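Local coordinates for protein putative glucoamylase (Bacteroides caccae ATCC 43185, PDB 4QT9) that probably hydrolyses glycosidic bonds to release glucose from glucan chains, as a putative glucoamylase with an alpha/alpha toroid fold, at residues M211-A216 with A422-L427; V227-W232 with D278-S283; K304-F309 with Q333-V338. All coordinates share one frame; numbering follows the deposited sequence.

Contact 1: residues M211-A216 with A422-L427; sequences MYILAA and AGLTKL
The carbonyl group of Ala216 meets Lys426 close to its own plane: NZ lies only 16° from that plane, and the C=O...N angle is 128°. The CA of Gly423 is a second neighbour of the same oxygen. The end of the Tyr212 side chain, by contrast, leads away from helix 418-426, its ring packing on Tyr228 and meeting that of Trp232 at a steep tilt; its hydroxyl is hydrogen-bonded with Ile202 O and Leu186 N, and Leu427 touches the backbone O of Tyr212. This is helix-on-helix packing in an alpha/alpha toroid. The short segments of helices 209-217 and 418-426 approach to 8.1 Å between axes, with 105° between their directions. Gly423 lets the backbones meet, for a side chain on it would press against Ile213 O.

Lys426 points toward helix 209-217. Its CG is anti to the backbone N, and a bend at chi3 brings NZ within 2.8 Å of Ala216 O. Val223 O is a second acceptor, so the ammonium bridges Ala216 O, at the C-terminal end of helix 209-217, to the link that follows; its charge would probably suit the helix dipole at Ala216.

The rest of the contact is aliphatic. Ile213 and Leu424 cross at a slant, CG2 of Ile213 lying 3.8 Å from CD2 of Leu424, while CD1 of Leu427 comes 3.6 Å from Tyr212 O. The Ala216 methyl fits against the fork of Leu427: Ala216 CB is 3.6 Å from Leu427 CG and 3.7 Å from Leu427 CD2.

Contact 2: residues V227-W232 with D278-S283; sequences VYHDGW and DEYCPS
Two side-chain hydrogen bonds join His229 and Tyr228 to the turn at 278-281. The ND1 of His229 is 2.5 Å from the OH of Tyr280, a short and nearly straight bond (169°) that runs from ring edge to ring edge; the two rings meet rim to rim, neither lying over the other's face. Alongside it, Tyr228 and Asp278 meet tip to tip. The Tyr228 OH donates to OD2 of Asp278 at 2.6 Å, arriving on the syn side of the carboxylate and 29° out of its plane. Between the two bonds, the tyrosines slide past each other in opposite directions, with CE2 of Tyr228 3.8 Å from CE2 of Tyr280 at the Tyr280 edge. Glu279 adds a looser contact, its OE1 lying 3.5 Å from His229 CE1.

The next shell holds these groups in place. On the helix, CD2 of Tyr228 stands 3.9 Å above the centre of the His229 ring, which probably limits how the imidazole can turn. Within the turn, Glu279 CG lies over one face of the Tyr280 ring, offset to its rim. The other carboxylate oxygen, Asp278 OD1, takes the backbone N of Tyr280 at 3.2 Å from above the carboxylate plane and also bonds the OH of Tyr284, so both oxygens of this buried acid are engaged. Backbone bonds between Asp278 and Cys281 close the turn.

The loop thus combines an Asx turn with a type I beta turn, just ahead of the N-cap Ser283 of helix 284-301, and anchors that helix entrance to helix 225-232.

Contact 3: residues K304-F309 with Q333-V338; sequences KHYKGF and QDDKGV
A CH-pi contact joins Tyr306 and Gly337. The Gly337 CA sits 3.3 Å from the centroid of the Tyr306 ring and 7° off its normal, over the middle of one face. A methyl group on Gly337 would run into Tyr306 CD1, so the glycine is what allows this closeness. At the ring edge lies OD2 of Asp335, 3.3 Å from Tyr306 CE2. Phe309 adds its own edge to the same carboxylate, CE2 being 3.5 Å from Asp335 OD1, while Tyr306 CB rests over one face of the phenyl ring.

The polar contacts run beside the rings. Lys304, bent at chi3 (95°), donates from NZ to Asp335 O at 2.8 Å, nearly along the C=O axis (161°). NZ also bonds the Tyr306 OH at 3.1 Å and Glu332 O, so three oxygens hold the ammonium. Asp335 OD2 has its strongest partner in the OH of Tyr298; a water also donates to Asp335 OD2 (water O to OD2 2.7 Å) and accepts from Lys304 N. Lys304 NZ and Asp335 OD2 stay 5.2 Å apart, so any attraction is probably at longer range. Replacing Tyr306 by an alanine would probably leave a gap over the Gly337 CA and deprive the Lys304 ammonium of one of its oxygen partners.

Within each loop the turns set the shape. Asp335 OD1 accepts from Gly337 N at 3.2 Å in an Asx turn, and Tyr306 to Phe309 form a type II beta turn with Gly308 at its third position: two irregular loops joined by a glycine-on-tyrosine CH-pi contact.

How the contacts relate
Contacts 1 and 2 form one neighbourhood, their centres about 11 Å apart, whereas contact 3 lies on the other side of the chain's centre from contact 1, about 38 Å from it and 34 Å from contact 2, between centres. Helices 209-217 and 225-232 follow one another in the chain and pack directly, Tyr212 CE2 lying 3.6 Å from Trp232 CE3; segment 422-427 also touches helix 225-232, through Leu427 on Tyr228. Contact 1 spans the widest stretch, bringing helix 418-426 back to helix 209-217, and both other contacts fall within that span. Contact 2 closes before contact 3 opens, helix 284-301 running between them. Thus the first two secure helices of the toroid, while contact 3 pins together two peripheral loops.

Contact 1: residues M211-A216 with A422-L427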
loop_
_atom_site.group_PDB
_atom_site.type_symbol
_atom_site.label_atom_id
_atom_site.label_comp_id
_atom_site.label_asym_id
_atom_site.label_seq_id
_atom_site.Cartn_x
_atom_site.Cartn_y
_atom_site.Cartn_z
HETATM N N MSE A 211 -2.858 10.131 1.671
HETATM C CA MSE A 211 -1.895 11.247 1.611
HETATM C C MSE A 211 -2.580 12.591 2.013
HETATM O O MSE A 211 -1.987 13.370 2.747
HETATM C CB MSE A 211 -1.268 11.335 0.210
HETATM C CG MSE A 211 -0.201 12.408 0.104
HETATM SE SE MSE A 211 0.043 12.897 -1.760
HETATM C CE MSE A 211 -1.760 13.177 -2.257
ATOM N N TYR A 212 -3.821 12.834 1.546
ATOM C CA TYR A 212 -4.603 14.019 1.942
ATOM C C TYR A 212 -5.057 13.915 3.392
ATOM O O TYR A 212 -5.121 14.938 4.062
ATOM C CB TYR A 212 -5.845 14.172 1.034
ATOM C CG TYR A 212 -5.541 14.893 -0.255
ATOM C CD1 TYR A 212 -5.591 16.278 -0.328
ATOM C CD2 TYR A 212 -5.166 14.192 -1.395
ATOM C CE1 TYR A 212 -5.261 16.949 -1.503
ATOM C CE2 TYR A 212 -4.811 14.856 -2.570
ATOM C CZ TYR A 212 -4.852 16.237 -2.614
ATOM O OH TYR A 212 -4.558 16.906 -3.775
ATOM N N ILE A 213 -5.422 12.703 3.883
ATOM C CA ILE A 213 -5.858 12.561 5.297
ATOM C C ILE A 213 -4.658 12.887 6.231
ATOM O O ILE A 213 -4.824 13.676 7.161
ATOM C CB ILE A 213 -6.500 11.171 5.586
ATOM C CG1 ILE A 213 -7.929 11.099 4.946
ATOM C CG2 ILE A 213 -6.560 10.862 7.099
ATOM C CD1 ILE A 213 -8.312 9.775 4.521
ATOM N N LEU A 214 -3.461 12.336 5.955
ATOM C CA LEU A 214 -2.244 12.609 6.759
ATOM C C LEU A 214 -1.777 14.065 6.606
ATOM O O LEU A 214 -1.340 14.663 7.581
ATOM C CB LEU A 214 -1.127 11.646 6.375
ATOM C CG LEU A 214 -1.380 10.190 6.736
ATOM C CD1 LEU A 214 -0.309 9.313 6.154
ATOM C CD2 LEU A 214 -1.511 10.000 8.263
ATOM N N ALA A 215 -1.936 14.660 5.407
ATOM C CA ALA A 215 -1.612 16.070 5.182
ATOM C C ALA A 215 -2.453 16.958 6.093
ATOM O O ALA A 215 -1.917 17.883 6.674
ATOM C CB ALA A 215 -1.845 16.444 3.736
ATOM N N ALA A 216 -3.733 16.620 6.285
ATOM C CA ALA A 216 -4.661 17.343 7.154
ATOM C C ALA A 216 -4.424 17.038 8.636
ATOM O O ALA A 216 -4.758 17.851 9.475
ATOM C CB ALA A 216 -6.091 16.987 6.784
ATOM N N ALA A 422 -7.939 13.805 14.453
ATOM C CA ALA A 422 -8.161 15.245 14.244
ATOM C C ALA A 422 -8.235 15.547 12.741
ATOM O O ALA A 422 -9.020 16.408 12.318
ATOM C CB ALA A 422 -7.041 16.047 14.890
ATOM N N GLY A 423 -7.387 14.853 11.962
ATOM C CA GLY A 423 -7.332 14.983 10.511
ATOM C C GLY A 423 -8.626 14.543 9.856
ATOM O O GLY A 423 -9.172 15.260 9.011
ATOM N N LEU A 424 -9.155 13.378 10.281
ATOM C CA LEU A 424 -10.413 12.819 9.769
ATOM C C LEU A 424 -11.580 13.776 10.077
ATOM O O LEU A 424 -12.378 14.078 9.179
ATOM C CB LEU A 424 -10.661 11.414 10.353
ATOM C CG LEU A 424 -9.747 10.262 9.805
ATOM C CD1 LEU A 424 -9.912 9.016 10.629
ATOM C CD2 LEU A 424 -10.064 9.933 8.358
ATOM N N THR A 425 -11.639 14.296 11.321
ATOM C CA THR A 425 -12.671 15.266 11.722
ATOM C C THR A 425 -12.551 16.521 10.877
ATOM O O THR A 425 -13.558 16.939 10.330
ATOM C CB THR A 425 -12.608 15.602 13.214
ATOM O OG1 THR A 425 -12.655 14.393 13.965
ATOM C CG2 THR A 425 -13.758 16.508 13.656
ATOM N N LYS A 426 -11.328 17.075 10.717
ATOM C CA LYS A 426 -11.052 18.287 9.907
ATOM C C LYS A 426 -11.607 18.161 8.482
ATOM O O LYS A 426 -12.216 19.106 8.000
ATOM C CB LYS A 426 -9.524 18.575 9.819
ATOM C CG LYS A 426 -9.182 19.934 9.210
ATOM C CD LYS A 426 -7.700 20.058 8.762
ATOM C CE LYS A 426 -6.632 20.536 9.749
ATOM N NZ LYS A 426 -5.233 20.553 9.148
ATOM N N LEU A 427 -11.401 16.998 7.814
ATOM C CA LEU A 427 -11.839 16.765 6.417
ATOM C C LEU A 427 -13.278 16.278 6.265
ATOM O O LEU A 427 -13.719 16.044 5.137
ATOM C CB LEU A 427 -10.902 15.781 5.691
ATOM C CG LEU A 427 -9.444 16.177 5.612
ATOM C CD1 LEU A 427 -8.670 15.187 4.777
ATOM C CD2 LEU A 427 -9.276 17.622 5.116
#

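Contact 2: residues V227-W232 with D278-S283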
loop_
_atom_site.group_PDB
_atom_site.type_symbol
_atom_site.label_atom_id
_atom_site.label_comp_id
_atom_site.label_asym_id
_atom_site.label_seq_id
_atom_site.Cartn_x
_atom_site.Cartn_y
_atom_site.Cartn_z
ATOM N N VAL A 227 -7.630 22.225 0.698
ATOM C CA VAL A 227 -6.678 21.403 -0.074
ATOM C C VAL A 227 -7.351 20.072 -0.449
ATOM O O VAL A 227 -7.233 19.657 -1.600
ATOM C CB VAL A 227 -5.334 21.216 0.671
ATOM C CG1 VAL A 227 -4.443 20.167 -0.006
ATOM C CG2 VAL A 227 -4.607 22.547 0.784
ATOM N N TYR A 228 -8.107 19.450 0.491
ATOM C CA TYR A 228 -8.856 18.203 0.232
ATOM C C TYR A 228 -10.107 18.446 -0.642
ATOM O O TYR A 228 -10.324 17.699 -1.575
ATOM C CB TYR A 228 -9.275 17.546 1.560
ATOM C CG TYR A 228 -10.148 16.314 1.409
ATOM C CD1 TYR A 228 -9.592 15.076 1.099
ATOM C CD2 TYR A 228 -11.517 16.372 1.649
ATOM C CE1 TYR A 228 -10.383 13.940 0.975
ATOM C CE2 TYR A 228 -12.321 15.241 1.525
ATOM C CZ TYR A 228 -11.753 14.030 1.164
ATOM O OH TYR A 228 -12.542 12.912 1.012
ATOM N N HIS A 229 -10.926 19.470 -0.339
ATOM C CA HIS A 229 -12.172 19.756 -1.049
ATOM C C HIS A 229 -11.948 20.311 -2.468
ATOM O O HIS A 229 -12.650 19.875 -3.397
ATOM C CB HIS A 229 -13.049 20.688 -0.212
ATOM C CG HIS A 229 -13.603 19.988 0.991
ATOM N ND1 HIS A 229 -14.518 18.943 0.864
ATOM C CD2 HIS A 229 -13.298 20.134 2.294
ATOM C CE1 HIS A 229 -14.746 18.506 2.089
ATOM N NE2 HIS A 229 -14.043 19.196 2.985
ATOM N N ASP A 230 -10.970 21.230 -2.653
ATOM C CA ASP A 230 -10.665 21.802 -3.980
ATOM C C ASP A 230 -9.727 20.912 -4.808
ATOM O O ASP A 230 -9.869 20.886 -6.027
ATOM C CB ASP A 230 -10.021 23.216 -3.874
ATOM C CG ASP A 230 -10.815 24.317 -3.172
ATOM O OD1 ASP A 230 -11.940 24.035 -2.685
ATOM O OD2 ASP A 230 -10.313 25.463 -3.111
ATOM N N GLY A 231 -8.736 20.274 -4.169
ATOM C CA GLY A 231 -7.726 19.446 -4.836
ATOM C C GLY A 231 -8.074 17.988 -5.017
ATOM O O GLY A 231 -8.174 17.512 -6.158
ATOM N N TRP A 232 -8.225 17.243 -3.911
ATOM C CA TRP A 232 -8.575 15.823 -4.053
ATOM C C TRP A 232 -9.979 15.597 -4.670
ATOM O O TRP A 232 -10.131 14.800 -5.606
ATOM C CB TRP A 232 -8.506 15.096 -2.710
ATOM C CG TRP A 232 -9.007 13.673 -2.751
ATOM C CD1 TRP A 232 -10.215 13.217 -2.314
ATOM C CD2 TRP A 232 -8.294 12.519 -3.237
ATOM N NE1 TRP A 232 -10.275 11.846 -2.427
ATOM C CE2 TRP A 232 -9.124 11.395 -3.031
ATOM C CE3 TRP A 232 -7.044 12.331 -3.867
ATOM C CZ2 TRP A 232 -8.740 10.091 -3.421
ATOM C CZ3 TRP A 232 -6.667 11.044 -4.256
ATOM C CH2 TRP A 232 -7.492 9.937 -3.998
ATOM N N ASP A 278 -17.924 10.165 4.185
ATOM C CA ASP A 278 -17.685 11.593 4.140
ATOM C C ASP A 278 -18.641 12.183 3.087
ATOM O O ASP A 278 -19.509 11.463 2.546
ATOM C CB ASP A 278 -16.166 11.923 3.947
ATOM C CG ASP A 278 -15.643 12.100 2.534
ATOM O OD1 ASP A 278 -16.082 11.340 1.628
ATOM O OD2 ASP A 278 -14.751 12.952 2.342
ATOM N N GLU A 279 -18.526 13.492 2.841
ATOM C CA GLU A 279 -19.332 14.263 1.874
ATOM C C GLU A 279 -19.402 13.592 0.482
ATOM O O GLU A 279 -20.450 13.630 -0.169
ATOM C CB GLU A 279 -18.691 15.663 1.752
ATOM C CG GLU A 279 -19.366 16.630 0.787
ATOM C CD GLU A 279 -18.844 18.058 0.815
ATOM O OE1 GLU A 279 -18.212 18.449 1.825
ATOM O OE2 GLU A 279 -19.095 18.797 -0.166
ATOM N N TYR A 280 -18.313 12.922 0.058
ATOM C CA TYR A 280 -18.229 12.358 -1.280
ATOM C C TYR A 280 -18.530 10.859 -1.412
ATOM O O TYR A 280 -18.622 10.371 -2.542
ATOM C CB TYR A 280 -16.848 12.670 -1.855
ATOM C CG TYR A 280 -16.534 14.140 -1.702
ATOM C CD1 TYR A 280 -17.236 15.101 -2.427
ATOM C CD2 TYR A 280 -15.610 14.580 -0.755
ATOM C CE1 TYR A 280 -16.975 16.462 -2.265
ATOM C CE2 TYR A 280 -15.364 15.939 -0.563
ATOM C CZ TYR A 280 -16.038 16.874 -1.329
ATOM O OH TYR A 280 -15.760 18.206 -1.186
ATOM N N CYS A 281 -18.700 10.135 -0.305
ATOM C CA CYS A 281 -18.977 8.699 -0.368
ATOM C C CYS A 281 -19.756 8.258 0.877
ATOM O O CYS A 281 -19.223 8.390 1.983
ATOM C CB CYS A 281 -17.685 7.904 -0.532
ATOM S SG CYS A 281 -17.936 6.139 -0.848
ATOM N N PRO A 282 -21.005 7.738 0.725
ATOM C CA PRO A 282 -21.780 7.311 1.908
ATOM C C PRO A 282 -21.177 6.094 2.639
ATOM O O PRO A 282 -21.533 5.859 3.803
ATOM C CB PRO A 282 -23.160 6.987 1.331
ATOM C CG PRO A 282 -22.895 6.625 -0.081
ATOM C CD PRO A 282 -21.777 7.517 -0.519
ATOM N N SER A 283 -20.254 5.343 1.973
ATOM C CA SER A 283 -19.552 4.177 2.534
ATOM C C SER A 283 -18.336 3.797 1.686
ATOM O O SER A 283 -18.495 3.216 0.603
ATOM C CB SER A 283 -20.488 2.965 2.647
ATOM O OG SER A 283 -19.789 1.810 3.103
#

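Contact 3: residues K304-F309 with Q333-V338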
loop_
_atom_site.group_PDB
_atom_site.type_symbol
_atom_site.label_atom_id
_atom_site.label_comp_id
_atom_site.label_asym_id
_atom_site.label_seq_id
_atom_site.Cartn_x
_atom_site.Cartn_y
_atom_site.Cartn_z
ATOM N N LYS A 304 -11.279 -12.247 -23.147
ATOM C CA LYS A 304 -10.083 -12.506 -23.951
ATOM C C LYS A 304 -9.680 -13.995 -23.927
ATOM O O LYS A 304 -8.716 -14.383 -24.591
ATOM C CB LYS A 304 -8.931 -11.612 -23.511
ATOM C CG LYS A 304 -9.162 -10.135 -23.860
ATOM C CD LYS A 304 -8.021 -9.244 -23.387
ATOM C CE LYS A 304 -7.008 -9.015 -24.473
ATOM N NZ LYS A 304 -5.814 -8.312 -23.951
ATOM N N HIS A 305 -10.464 -14.823 -23.209
ATOM C CA HIS A 305 -10.392 -16.274 -23.082
ATOM C C HIS A 305 -9.026 -16.773 -22.594
ATOM O O HIS A 305 -8.453 -17.700 -23.170
ATOM C CB HIS A 305 -10.781 -16.958 -24.406
ATOM C CG HIS A 305 -11.973 -16.331 -25.067
ATOM N ND1 HIS A 305 -13.248 -16.491 -24.554
ATOM C CD2 HIS A 305 -12.039 -15.536 -26.159
ATOM C CE1 HIS A 305 -14.050 -15.815 -25.358
ATOM N NE2 HIS A 305 -13.372 -15.232 -26.346
ATOM N N TYR A 306 -8.533 -16.186 -21.496
ATOM C CA TYR A 306 -7.262 -16.594 -20.894
ATOM C C TYR A 306 -7.438 -17.833 -20.062
ATOM O O TYR A 306 -8.489 -18.006 -19.434
ATOM C CB TYR A 306 -6.686 -15.472 -20.035
ATOM C CG TYR A 306 -6.198 -14.307 -20.853
ATOM C CD1 TYR A 306 -5.181 -14.468 -21.793
ATOM C CD2 TYR A 306 -6.704 -13.022 -20.646
ATOM C CE1 TYR A 306 -4.695 -13.387 -22.522
ATOM C CE2 TYR A 306 -6.210 -11.925 -21.358
ATOM C CZ TYR A 306 -5.216 -12.119 -22.306
ATOM O OH TYR A 306 -4.724 -11.062 -23.017
ATOM N N LYS A 307 -6.409 -18.698 -20.031
ATOM C CA LYS A 307 -6.476 -19.934 -19.266
ATOM C C LYS A 307 -6.512 -19.630 -17.764
ATOM O O LYS A 307 -5.790 -18.755 -17.291
ATOM C CB LYS A 307 -5.283 -20.858 -19.609
ATOM C CG LYS A 307 -5.361 -22.228 -18.939
ATOM C CD LYS A 307 -4.080 -23.052 -19.030
ATOM C CE LYS A 307 -4.166 -24.202 -18.057
ATOM N NZ LYS A 307 -2.950 -25.052 -18.067
ATOM N N GLY A 308 -7.385 -20.336 -17.052
ATOM C CA GLY A 308 -7.466 -20.260 -15.602
ATOM C C GLY A 308 -8.387 -19.231 -14.989
ATOM O O GLY A 308 -8.784 -19.412 -13.835
ATOM N N PHE A 309 -8.713 -18.143 -15.722
ATOM C CA PHE A 309 -9.576 -17.049 -15.214
ATOM C C PHE A 309 -10.966 -17.583 -14.850
ATOM O O PHE A 309 -11.541 -18.328 -15.632
ATOM C CB PHE A 309 -9.700 -15.928 -16.262
ATOM C CG PHE A 309 -8.581 -14.915 -16.363
ATOM C CD1 PHE A 309 -7.247 -15.313 -16.290
ATOM C CD2 PHE A 309 -8.856 -13.577 -16.629
ATOM C CE1 PHE A 309 -6.211 -14.382 -16.426
ATOM C CE2 PHE A 309 -7.817 -12.650 -16.779
ATOM C CZ PHE A 309 -6.499 -13.052 -16.643
ATOM N N GLN A 333 -8.224 -3.671 -22.554
ATOM C CA GLN A 333 -6.995 -2.966 -22.950
ATOM C C GLN A 333 -5.831 -3.233 -21.966
ATOM O O GLN A 333 -4.674 -3.330 -22.387
ATOM C CB GLN A 333 -7.250 -1.448 -23.063
ATOM C CG GLN A 333 -8.062 -1.040 -24.309
ATOM C CD GLN A 333 -9.490 -1.567 -24.349
ATOM O OE1 GLN A 333 -10.259 -1.455 -23.382
ATOM N NE2 GLN A 333 -9.874 -2.164 -25.473
ATOM N N ASP A 334 -6.143 -3.352 -20.668
ATOM C CA ASP A 334 -5.140 -3.515 -19.607
ATOM C C ASP A 334 -4.970 -4.981 -19.193
ATOM O O ASP A 334 -3.942 -5.330 -18.587
ATOM C CB ASP A 334 -5.514 -2.649 -18.390
ATOM C CG ASP A 334 -5.630 -1.150 -18.669
ATOM O OD1 ASP A 334 -4.881 -0.637 -19.545
ATOM O OD2 ASP A 334 -6.437 -0.484 -17.988
ATOM N N ASP A 335 -5.952 -5.843 -19.539
ATOM C CA ASP A 335 -5.902 -7.272 -19.245
ATOM C C ASP A 335 -4.872 -7.951 -20.151
ATOM O O ASP A 335 -4.983 -7.858 -21.365
ATOM C CB ASP A 335 -7.295 -7.901 -19.395
ATOM C CG ASP A 335 -7.373 -9.409 -19.226
ATOM O OD1 ASP A 335 -6.469 -9.989 -18.551
ATOM O OD2 ASP A 335 -8.356 -10.006 -19.718
ATOM N N LYS A 336 -3.856 -8.603 -19.557
ATOM C CA LYS A 336 -2.784 -9.261 -20.318
ATOM C C LYS A 336 -2.706 -10.751 -20.044
ATOM O O LYS A 336 -1.738 -11.390 -20.454
ATOM C CB LYS A 336 -1.413 -8.610 -20.011
ATOM C CG LYS A 336 -1.326 -7.100 -20.268
ATOM C CD LYS A 336 -1.237 -6.758 -21.750
ATOM C CE LYS A 336 -0.689 -5.373 -21.976
ATOM N NZ LYS A 336 -1.707 -4.322 -21.728
ATOM N N GLY A 337 -3.699 -11.300 -19.348
ATOM C CA GLY A 337 -3.715 -12.722 -18.998
ATOM C C GLY A 337 -2.935 -13.018 -17.747
ATOM O O GLY A 337 -2.614 -14.172 -17.451
ATOM N N VAL A 338 -2.652 -11.974 -16.989
ATOM C CA VAL A 338 -1.824 -12.061 -15.794
ATOM C C VAL A 338 -2.666 -11.868 -14.536
ATOM O O VAL A 338 -3.356 -10.852 -14.397
ATOM C CB VAL A 338 -0.663 -11.036 -15.869
ATOM C CG1 VAL A 338 0.099 -10.974 -14.568
ATOM C CG2 VAL A 338 0.272 -11.338 -17.045
HETATM O O HOH W 1 -10.050 -12.047 -20.291
HETATM O O HOH W 2 -3.494 -16.463 -18.448
#